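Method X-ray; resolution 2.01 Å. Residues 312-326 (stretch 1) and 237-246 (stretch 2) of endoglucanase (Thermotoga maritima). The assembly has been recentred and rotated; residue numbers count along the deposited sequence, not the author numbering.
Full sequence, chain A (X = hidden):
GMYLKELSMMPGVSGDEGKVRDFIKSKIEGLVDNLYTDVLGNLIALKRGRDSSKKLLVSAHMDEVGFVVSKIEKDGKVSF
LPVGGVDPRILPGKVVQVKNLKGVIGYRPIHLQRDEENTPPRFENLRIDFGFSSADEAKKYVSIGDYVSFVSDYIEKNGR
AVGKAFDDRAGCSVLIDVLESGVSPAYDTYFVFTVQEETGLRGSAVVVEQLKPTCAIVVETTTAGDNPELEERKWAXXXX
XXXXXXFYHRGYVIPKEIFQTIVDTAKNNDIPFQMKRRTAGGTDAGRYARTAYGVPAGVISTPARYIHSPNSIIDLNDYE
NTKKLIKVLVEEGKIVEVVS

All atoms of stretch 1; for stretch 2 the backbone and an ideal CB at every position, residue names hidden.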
ATOM      1  N   SER A 312       3.380   7.921   9.111  1.00 21.16           N
ATOM      2  CA  SER A 312       4.017   6.836   9.821  1.00 20.38           C
ATOM      3  C   SER A 312       5.480   6.803   9.417  1.00 21.39           C
ATOM      4  O   SER A 312       5.906   7.581   8.560  1.00 21.16           O
ATOM      5  CB  SER A 312       3.320   5.495   9.598  1.00 19.57           C
ATOM      6  OG  SER A 312       3.454   5.078   8.271  1.00 19.05           O
ATOM      7  N   ILE A 313       6.237   5.889  10.021  1.00 20.25           N
ATOM      8  CA  ILE A 313       7.675   5.807   9.835  1.00 20.58           C
ATOM      9  C   ILE A 313       8.082   4.429   9.391  1.00 21.50           C
ATOM     10  O   ILE A 313       7.593   3.448   9.935  1.00 20.35           O
ATOM     11  CB  ILE A 313       8.368   6.050  11.208  1.00 23.03           C
ATOM     12  CG1 ILE A 313       7.766   7.279  11.931  1.00 24.30           C
ATOM     13  CG2 ILE A 313       9.890   6.167  11.081  1.00 18.34           C
ATOM     14  CD1 ILE A 313       8.027   7.299  13.415  1.00 16.67           C
ATOM     15  N   ILE A 314       8.959   4.340   8.390  1.00 22.46           N
ATOM     16  CA  ILE A 314       9.541   3.047   8.046  1.00 22.02           C
ATOM     17  C   ILE A 314      11.061   3.135   8.191  1.00 22.58           C
ATOM     18  O   ILE A 314      11.642   4.222   8.112  1.00 18.08           O
ATOM     19  CB  ILE A 314       9.171   2.537   6.633  1.00 22.92           C
ATOM     20  CG1 ILE A 314       9.783   3.415   5.543  1.00 23.38           C
ATOM     21  CG2 ILE A 314       7.657   2.383   6.484  1.00 21.04           C
ATOM     22  CD1 ILE A 314       9.840   2.730   4.195  1.00 35.53           C
ATOM     23  N   ASP A 315      11.692   1.993   8.417  1.00 21.55           N
ATOM     24  CA  ASP A 315      13.122   1.919   8.541  1.00 22.70           C
ATOM     25  C   ASP A 315      13.574   1.458   7.171  1.00 23.67           C
ATOM     26  O   ASP A 315      13.061   0.459   6.659  1.00 23.25           O
ATOM     27  CB  ASP A 315      13.490   0.914   9.645  1.00 23.34           C
ATOM     28  CG  ASP A 315      14.970   0.826   9.879  1.00 21.99           C
ATOM     29  OD1 ASP A 315      15.648   0.139   9.096  1.00 39.14           O
ATOM     30  OD2 ASP A 315      15.464   1.430  10.852  1.00 25.72           O
ATOM     31  N   LEU A 316      14.500   2.193   6.557  1.00 23.81           N
ATOM     32  CA  LEU A 316      14.990   1.839   5.219  1.00 24.14           C
ATOM     33  C   LEU A 316      15.777   0.516   5.153  1.00 26.35           C
ATOM     34  O   LEU A 316      15.825  -0.118   4.100  1.00 27.76           O
ATOM     35  CB  LEU A 316      15.731   3.011   4.554  1.00 23.91           C
ATOM     36  CG  LEU A 316      14.861   4.260   4.301  1.00 22.54           C
ATOM     37  CD1 LEU A 316      15.696   5.397   3.768  1.00 32.82           C
ATOM     38  CD2 LEU A 316      13.707   3.951   3.346  1.00 27.97           C
ATOM     39  N   ASN A 317      16.406   0.102   6.247  1.00 24.55           N
ATOM     40  CA  ASN A 317      17.062  -1.202   6.235  1.00 25.71           C
ATOM     41  C   ASN A 317      16.012  -2.309   6.141  1.00 23.92           C
ATOM     42  O   ASN A 317      16.225  -3.311   5.462  1.00 24.38           O
ATOM     43  CB  ASN A 317      17.937  -1.417   7.477  1.00 27.82           C
ATOM     44  CG  ASN A 317      19.180  -0.561   7.472  1.00 35.30           C
ATOM     45  OD1 ASN A 317      19.862  -0.441   6.452  1.00 41.99           O
ATOM     46  ND2 ASN A 317      19.500   0.021   8.623  1.00 40.50           N
ATOM     47  N   ASP A 318      14.883  -2.132   6.826  1.00 24.92           N
ATOM     48  CA  ASP A 318      13.788  -3.109   6.757  1.00 23.79           C
ATOM     49  C   ASP A 318      13.242  -3.157   5.336  1.00 23.87           C
ATOM     50  O   ASP A 318      12.996  -4.221   4.794  1.00 24.64           O
ATOM     51  CB  ASP A 318      12.639  -2.713   7.668  1.00 23.54           C
ATOM     52  CG  ASP A 318      12.936  -2.912   9.121  1.00 30.22           C
ATOM     53  OD1 ASP A 318      13.849  -3.691   9.496  1.00 28.88           O
ATOM     54  OD2 ASP A 318      12.214  -2.279   9.897  1.00 19.47           O
ATOM     55  N   TYR A 319      12.989  -1.985   4.765  1.00 23.53           N
ATOM     56  CA  TYR A 319      12.527  -1.887   3.388  1.00 23.50           C
ATOM     57  C   TYR A 319      13.441  -2.667   2.414  1.00 24.23           C
ATOM     58  O   TYR A 319      12.953  -3.410   1.540  1.00 22.69           O
ATOM     59  CB  TYR A 319      12.473  -0.424   2.980  1.00 23.06           C
ATOM     60  CG  TYR A 319      12.121  -0.227   1.529  1.00 23.63           C
ATOM     61  CD1 TYR A 319      13.118  -0.200   0.537  1.00 21.04           C
ATOM     62  CD2 TYR A 319      10.798  -0.041   1.142  1.00 24.86           C
ATOM     63  CE1 TYR A 319      12.786  -0.024  -0.800  1.00 20.68           C
ATOM     64  CE2 TYR A 319      10.459   0.145  -0.164  1.00 17.86           C
ATOM     65  CZ  TYR A 319      11.435   0.155  -1.133  1.00 25.88           C
ATOM     66  OH  TYR A 319      11.048   0.364  -2.431  1.00 26.54           O
ATOM     67  N   GLU A 320      14.753  -2.493   2.568  1.00 24.63           N
ATOM     68  CA  GLU A 320      15.737  -3.149   1.716  1.00 24.70           C
ATOM     69  C   GLU A 320      15.734  -4.647   1.880  1.00 24.99           C
ATOM     70  O   GLU A 320      15.951  -5.383   0.915  1.00 25.75           O
ATOM     71  CB  GLU A 320      17.151  -2.624   1.992  1.00 27.52           C
ATOM     72  CG  GLU A 320      17.433  -1.281   1.370  1.00 39.18           C
ATOM     73  CD  GLU A 320      17.323  -1.319  -0.151  1.00 50.95           C
ATOM     74  OE1 GLU A 320      17.963  -2.204  -0.766  1.00 54.24           O
ATOM     75  OE2 GLU A 320      16.600  -0.462  -0.724  1.00 51.62           O
ATOM     76  N   ASN A 321      15.528  -5.100   3.110  1.00 24.95           N
ATOM     77  CA  ASN A 321      15.485  -6.526   3.393  1.00 23.65           C
ATOM     78  C   ASN A 321      14.226  -7.190   2.875  1.00 25.28           C
ATOM     79  O   ASN A 321      14.250  -8.371   2.498  1.00 25.81           O
ATOM     80  CB  ASN A 321      15.682  -6.762   4.870  1.00 22.47           C
ATOM     81  CG  ASN A 321      17.106  -6.596   5.264  1.00 23.95           C
ATOM     82  OD1 ASN A 321      17.991  -7.192   4.652  1.00 26.56           O
ATOM     83  ND2 ASN A 321      17.350  -5.795   6.288  1.00 23.57           N
ATOM     84  N   THR A 322      13.129  -6.436   2.882  1.00 20.83           N
ATOM     85  CA  THR A 322      11.869  -6.896   2.308  1.00 23.61           C
ATOM     86  C   THR A 322      12.070  -7.099   0.802  1.00 24.54           C
ATOM     87  O   THR A 322      11.718  -8.154   0.254  1.00 25.78           O
ATOM     88  CB  THR A 322      10.760  -5.877   2.515  1.00 20.55           C
ATOM     89  OG1 THR A 322      10.666  -5.570   3.907  1.00 23.86           O
ATOM     90  CG2 THR A 322       9.401  -6.449   2.039  1.00 24.99           C
ATOM     91  N   LYS A 323      12.644  -6.094   0.140  1.00 23.59           N
ATOM     92  CA  LYS A 323      12.950  -6.167  -1.280  1.00 21.47           C
ATOM     93  C   LYS A 323      13.895  -7.346  -1.560  1.00 22.87           C
ATOM     94  O   LYS A 323      13.697  -8.080  -2.529  1.00 22.45           O
ATOM     95  CB  LYS A 323      13.580  -4.853  -1.745  1.00 23.52           C
ATOM     96  CG  LYS A 323      14.054  -4.861  -3.195  1.00 29.31           C
ATOM     97  CD  LYS A 323      15.071  -3.770  -3.504  1.00 38.59           C
ATOM     98  CE  LYS A 323      16.493  -4.162  -3.080  1.00 48.52           C
ATOM     99  NZ  LYS A 323      17.516  -3.123  -3.451  1.00 48.54           N
ATOM    100  N   LYS A 324      14.932  -7.527  -0.737  1.00 23.89           N
ATOM    101  CA  LYS A 324      15.859  -8.652  -0.928  1.00 23.69           C
ATOM    102  C   LYS A 324      15.120  -9.980  -0.847  1.00 21.92           C
ATOM    103  O   LYS A 324      15.286 -10.832  -1.692  1.00 23.00           O
ATOM    104  CB  LYS A 324      16.978  -8.663   0.113  1.00 22.54           C
ATOM    105  CG  LYS A 324      18.164  -7.734  -0.126  1.00 32.24           C
ATOM    106  CD  LYS A 324      19.224  -8.010   0.949  1.00 28.64           C
ATOM    107  CE  LYS A 324      20.448  -7.108   0.847  1.00 44.67           C
ATOM    108  NZ  LYS A 324      20.144  -5.691   1.173  1.00 49.15           N
ATOM    109  N   LEU A 325      14.307 -10.147   0.187  1.00 22.42           N
ATOM    110  CA  LEU A 325      13.532 -11.370   0.404  1.00 24.26           C
ATOM    111  C   LEU A 325      12.571 -11.702  -0.743  1.00 23.64           C
ATOM    112  O   LEU A 325      12.495 -12.842  -1.167  1.00 24.86           O
ATOM    113  CB  LEU A 325      12.769 -11.299   1.738  1.00 24.32           C
ATOM    114  CG  LEU A 325      12.029 -12.542   2.227  1.00 24.27           C
ATOM    115  CD1 LEU A 325      12.955 -13.776   2.272  1.00 21.54           C
ATOM    116  CD2 LEU A 325      11.404 -12.281   3.584  1.00 24.02           C
ATOM    117  N   ILE A 326      11.834 -10.715  -1.230  1.00 22.90           N
ATOM    118  CA  ILE A 326      10.921 -10.916  -2.343  1.00 22.66           C
ATOM    119  C   ILE A 326      11.725 -11.334  -3.590  1.00 24.60           C
ATOM    120  O   ILE A 326      11.324 -12.235  -4.315  1.00 28.40           O
ATOM    121  CB  ILE A 326      10.124  -9.612  -2.683  1.00 23.54           C
ATOM    122  CG1 ILE A 326       9.196  -9.165  -1.534  1.00 26.46           C
ATOM    123  CG2 ILE A 326       9.307  -9.787  -3.952  1.00 19.55           C
ATOM    124  CD1 ILE A 326       8.243 -10.246  -1.047  1.00 33.88           C
ATOM    125  N   UNK A 237       5.633  -5.536  16.250  1.00 26.04           N
ATOM    126  CA  UNK A 237       6.489  -5.679  15.092  1.00 30.68           C
ATOM    127  C   UNK A 237       7.345  -4.418  15.117  1.00 31.32           C
ATOM    128  O   UNK A 237       6.811  -3.299  15.116  1.00 33.53           O
ATOM    129  CB  UNK A 237       5.705  -5.843  13.789  1.00 30.68           C
ATOM    130  N   UNK A 238       8.661  -4.571  15.146  1.00 30.82           N
ATOM    131  CA  UNK A 238       9.498  -3.377  15.292  1.00 28.51           C
ATOM    132  C   UNK A 238      10.288  -2.874  14.121  1.00 24.97           C
ATOM    133  O   UNK A 238      10.791  -3.652  13.317  1.00 28.47           O
ATOM    134  CB  UNK A 238      10.499  -3.634  16.420  1.00 28.51           C
ATOM    135  N   UNK A 239      10.415  -1.547  14.054  1.00 25.22           N
ATOM    136  CA  UNK A 239      11.261  -0.896  13.057  1.00 25.83           C
ATOM    137  C   UNK A 239      12.684  -1.367  13.317  1.00 26.97           C
ATOM    138  O   UNK A 239      13.127  -1.395  14.463  1.00 26.97           O
ATOM    139  CB  UNK A 239      11.151   0.629  13.120  1.00 25.83           C
ATOM    140  N   UNK A 240      13.380  -1.780  12.269  1.00 28.00           N
ATOM    141  CA  UNK A 240      14.764  -2.207  12.404  1.00 30.40           C
ATOM    142  C   UNK A 240      14.981  -3.702  12.537  1.00 30.42           C
ATOM    143  O   UNK A 240      16.080  -4.184  12.261  1.00 31.28           O
ATOM    144  CB  UNK A 240      15.380  -1.516  13.622  1.00 30.40           C
ATOM    145  N   UNK A 241      13.953  -4.436  12.961  1.00 29.20           N
ATOM    146  CA  UNK A 241      14.070  -5.897  13.128  1.00 30.02           C
ATOM    147  C   UNK A 241      13.819  -6.737  11.854  1.00 29.97           C
ATOM    148  O   UNK A 241      13.827  -7.966  11.916  1.00 29.32           O
ATOM    149  CB  UNK A 241      13.083  -6.346  14.208  1.00 30.02           C
ATOM    150  N   UNK A 242      13.605  -6.071  10.716  1.00 28.10           N
ATOM    151  CA  UNK A 242      13.423  -6.742   9.422  1.00 27.64           C
ATOM    152  C   UNK A 242      11.979  -6.937   8.989  1.00 27.15           C
ATOM    153  O   UNK A 242      11.060  -6.564   9.708  1.00 28.80           O
ATOM    154  CB  UNK A 242      14.103  -8.112   9.467  1.00 27.64           C
ATOM    155  N   UNK A 243      11.771  -7.459   7.768  1.00 27.68           N
ATOM    156  CA  UNK A 243      10.403  -7.732   7.358  1.00 25.11           C
ATOM    157  C   UNK A 243       9.763  -8.763   8.274  1.00 26.00           C
ATOM    158  O   UNK A 243      10.445  -9.707   8.735  1.00 24.09           O
ATOM    159  CB  UNK A 243      10.364  -8.214   5.906  1.00 25.11           C
ATOM    160  N   UNK A 244       8.465  -8.591   8.510  1.00 22.42           N
ATOM    161  CA  UNK A 244       7.652  -9.481   9.348  1.00 24.71           C
ATOM    162  C   UNK A 244       7.052 -10.577   8.491  1.00 26.73           C
ATOM    163  O   UNK A 244       6.494 -10.292   7.442  1.00 29.11           O
ATOM    164  CB  UNK A 244       6.549  -8.705  10.070  1.00 24.71           C
ATOM    165  N   UNK A 245       7.137 -11.826   8.952  1.00 27.78           N
ATOM    166  CA  UNK A 245       6.601 -12.973   8.210  1.00 26.17           C
ATOM    167  C   UNK A 245       5.328 -13.407   8.947  1.00 29.77           C
ATOM    168  O   UNK A 245       5.381 -13.782  10.116  1.00 32.76           O
ATOM    169  CB  UNK A 245       7.615 -14.114   8.110  1.00 26.17           C
ATOM    170  N   UNK A 246       4.172 -13.260   8.298  1.00 28.48           N
ATOM    171  CA  UNK A 246       2.909 -13.617   8.900  1.00 29.28           C
ATOM    172  C   UNK A 246       2.730 -15.130   9.030  1.00 31.43           C
ATOM    173  O   UNK A 246       2.987 -15.886   8.093  1.00 32.02           O
ATOM    174  CB  UNK A 246       1.762 -13.023   8.079  1.00 29.28           C
TER

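Stretch 1 runs from a strand, 312-315, into a helix that starts at Leu-316, and the segment 237-246 passes the junction and the first turns of that helix. Each position is judged from its backbone angles, its ideal CB and the stretch 1 atoms within reach.

At position 237 the ideal CB has nothing of stretch 1 within 5.5 Å, so this contact sets no preference; the residue is Thr-237. Position 238 is similarly free, its CB pointing sideways. His-238 fills it, and the end of its side chain leads away from stretch 1.

Position 239 is more informative. Its CB points sideways, 4.2 Å from Asp-315 CB, and the strand backbone of 313-315 lies beyond, with the CA-to-CB bond of Ile-313 pointing toward this segment. A branched or long apolar chain, such as leucine, isoleucine or methionine, could lie along that surface. The residue is Leu-239, with chi1 m and chi2 t. Its CD2 packs 3.3 Å from Ile-313 O and 3.8 Å from Ile-314 CA, while its CD1 meets Ile-313 CG2 at 3.9 Å.

At position 240 phi/psi of 97/-22 would jam a CB against the carbonyl O of the residue before, which by itself calls for glycine. It is Gly-240, the third residue of a type II turn from 238 to 241. Its N donates to Asp-318 OD2 at 2.7 Å with an angle of 165°, a nearly straight hydrogen bond that needs no side chain from this position.

The CB of position 241 points away, 5.5 Å from Asp-318 OD1, and many polar residues would suit it. The deposited Asp-241 makes no side-chain contact with stretch 1; its N closes the turn by donating to His-238 O at 3.3 Å.

Position 242, at 98/175, again has a CB that would be jammed against the preceding carbonyl O, so glycine is expected. Gly-242 N donates to Asp-318 OD1 at 2.7 Å, with a more bent angle of 135°. The two carboxylate oxygens of Asp-318 thus each accept from a different backbone amide, and this bridge pins the turn to the first turn of the helix.

At position 243 phi is -62° and no stretch 1 acceptor lies close to the N, so proline is allowed, though small or medium apolar residues would also fit. The ideal CB is 3.3 Å from Thr-322 OG1 and 4.8 Å from Leu-325 CD2, favouring a compact group. Pro-243 lays its ring along the helix: CD is 3.6 Å from Asn-321 CB, CB is 3.4 Å from Thr-322 OG1, and CG is 4.2 Å from Leu-325 CD2. Thr-322 OG1 itself donates to Asp-318 O at 2.8 Å.

The CB of position 244 points sideways, and nothing of stretch 1 lies within 5.5 Å of it, so this contact sets no preference; it is Ala-244. At 245 the CB also has no neighbour, but a long apolar chain could reach Leu-325. Ile-245 does so, its CD1 4.5 Å from Leu-325 CD2. At 246 nothing of stretch 1 lies within 5.5 Å of the ideal CB, so this contact sets no preference; the residue is Thr-246, out of reach of stretch 1.

Stretch 2, residues 237-246: THLGDGPAIT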
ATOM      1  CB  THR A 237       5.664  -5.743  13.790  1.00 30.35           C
ATOM      2  OG1 THR A 237       4.608  -6.695  13.943  1.00 32.08           O
ATOM      3  CG2 THR A 237       6.539  -6.161  12.626  1.00 31.96           C
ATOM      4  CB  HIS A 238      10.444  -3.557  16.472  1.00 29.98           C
ATOM      5  CG  HIS A 238       9.732  -3.852  17.752  1.00 34.65           C
ATOM      6  ND1 HIS A 238       8.805  -2.986  18.304  1.00 36.12           N
ATOM      7  CD2 HIS A 238       9.816  -4.907  18.594  1.00 32.48           C
ATOM      8  CE1 HIS A 238       8.339  -3.505  19.425  1.00 36.59           C
ATOM      9  NE2 HIS A 238       8.940  -4.667  19.626  1.00 37.21           N
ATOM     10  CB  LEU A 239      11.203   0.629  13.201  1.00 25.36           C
ATOM     11  CG  LEU A 239       9.924   1.409  12.867  1.00 25.16           C
ATOM     12  CD1 LEU A 239      10.142   2.862  13.140  1.00 22.92           C
ATOM     13  CD2 LEU A 239       9.552   1.235  11.428  1.00 25.03           C
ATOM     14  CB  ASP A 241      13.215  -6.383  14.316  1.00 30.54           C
ATOM     15  CG  ASP A 241      13.784  -5.938  15.676  1.00 35.49           C
ATOM     16  OD1 ASP A 241      14.837  -5.268  15.709  1.00 38.33           O
ATOM     17  OD2 ASP A 241      13.185  -6.265  16.720  1.00 38.89           O
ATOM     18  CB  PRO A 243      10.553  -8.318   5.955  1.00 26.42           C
ATOM     19  CG  PRO A 243      12.011  -8.797   5.878  1.00 25.08           C
ATOM     20  CD  PRO A 243      12.755  -7.788   6.712  1.00 24.37           C
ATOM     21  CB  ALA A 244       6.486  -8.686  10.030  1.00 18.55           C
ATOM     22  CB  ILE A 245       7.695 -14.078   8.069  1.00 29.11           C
ATOM     23  CG1 ILE A 245       8.932 -13.476   7.382  1.00 26.97           C
ATOM     24  CG2 ILE A 245       7.221 -15.251   7.214  1.00 27.92           C
ATOM     25  CD1 ILE A 245      10.110 -14.418   7.319  1.00 44.25           C
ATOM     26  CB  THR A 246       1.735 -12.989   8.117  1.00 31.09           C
ATOM     27  OG1 THR A 246       1.889 -11.572   8.116  1.00 30.54           O
ATOM     28  CG2 THR A 246       0.414 -13.314   8.734  1.00 26.32           C
TER
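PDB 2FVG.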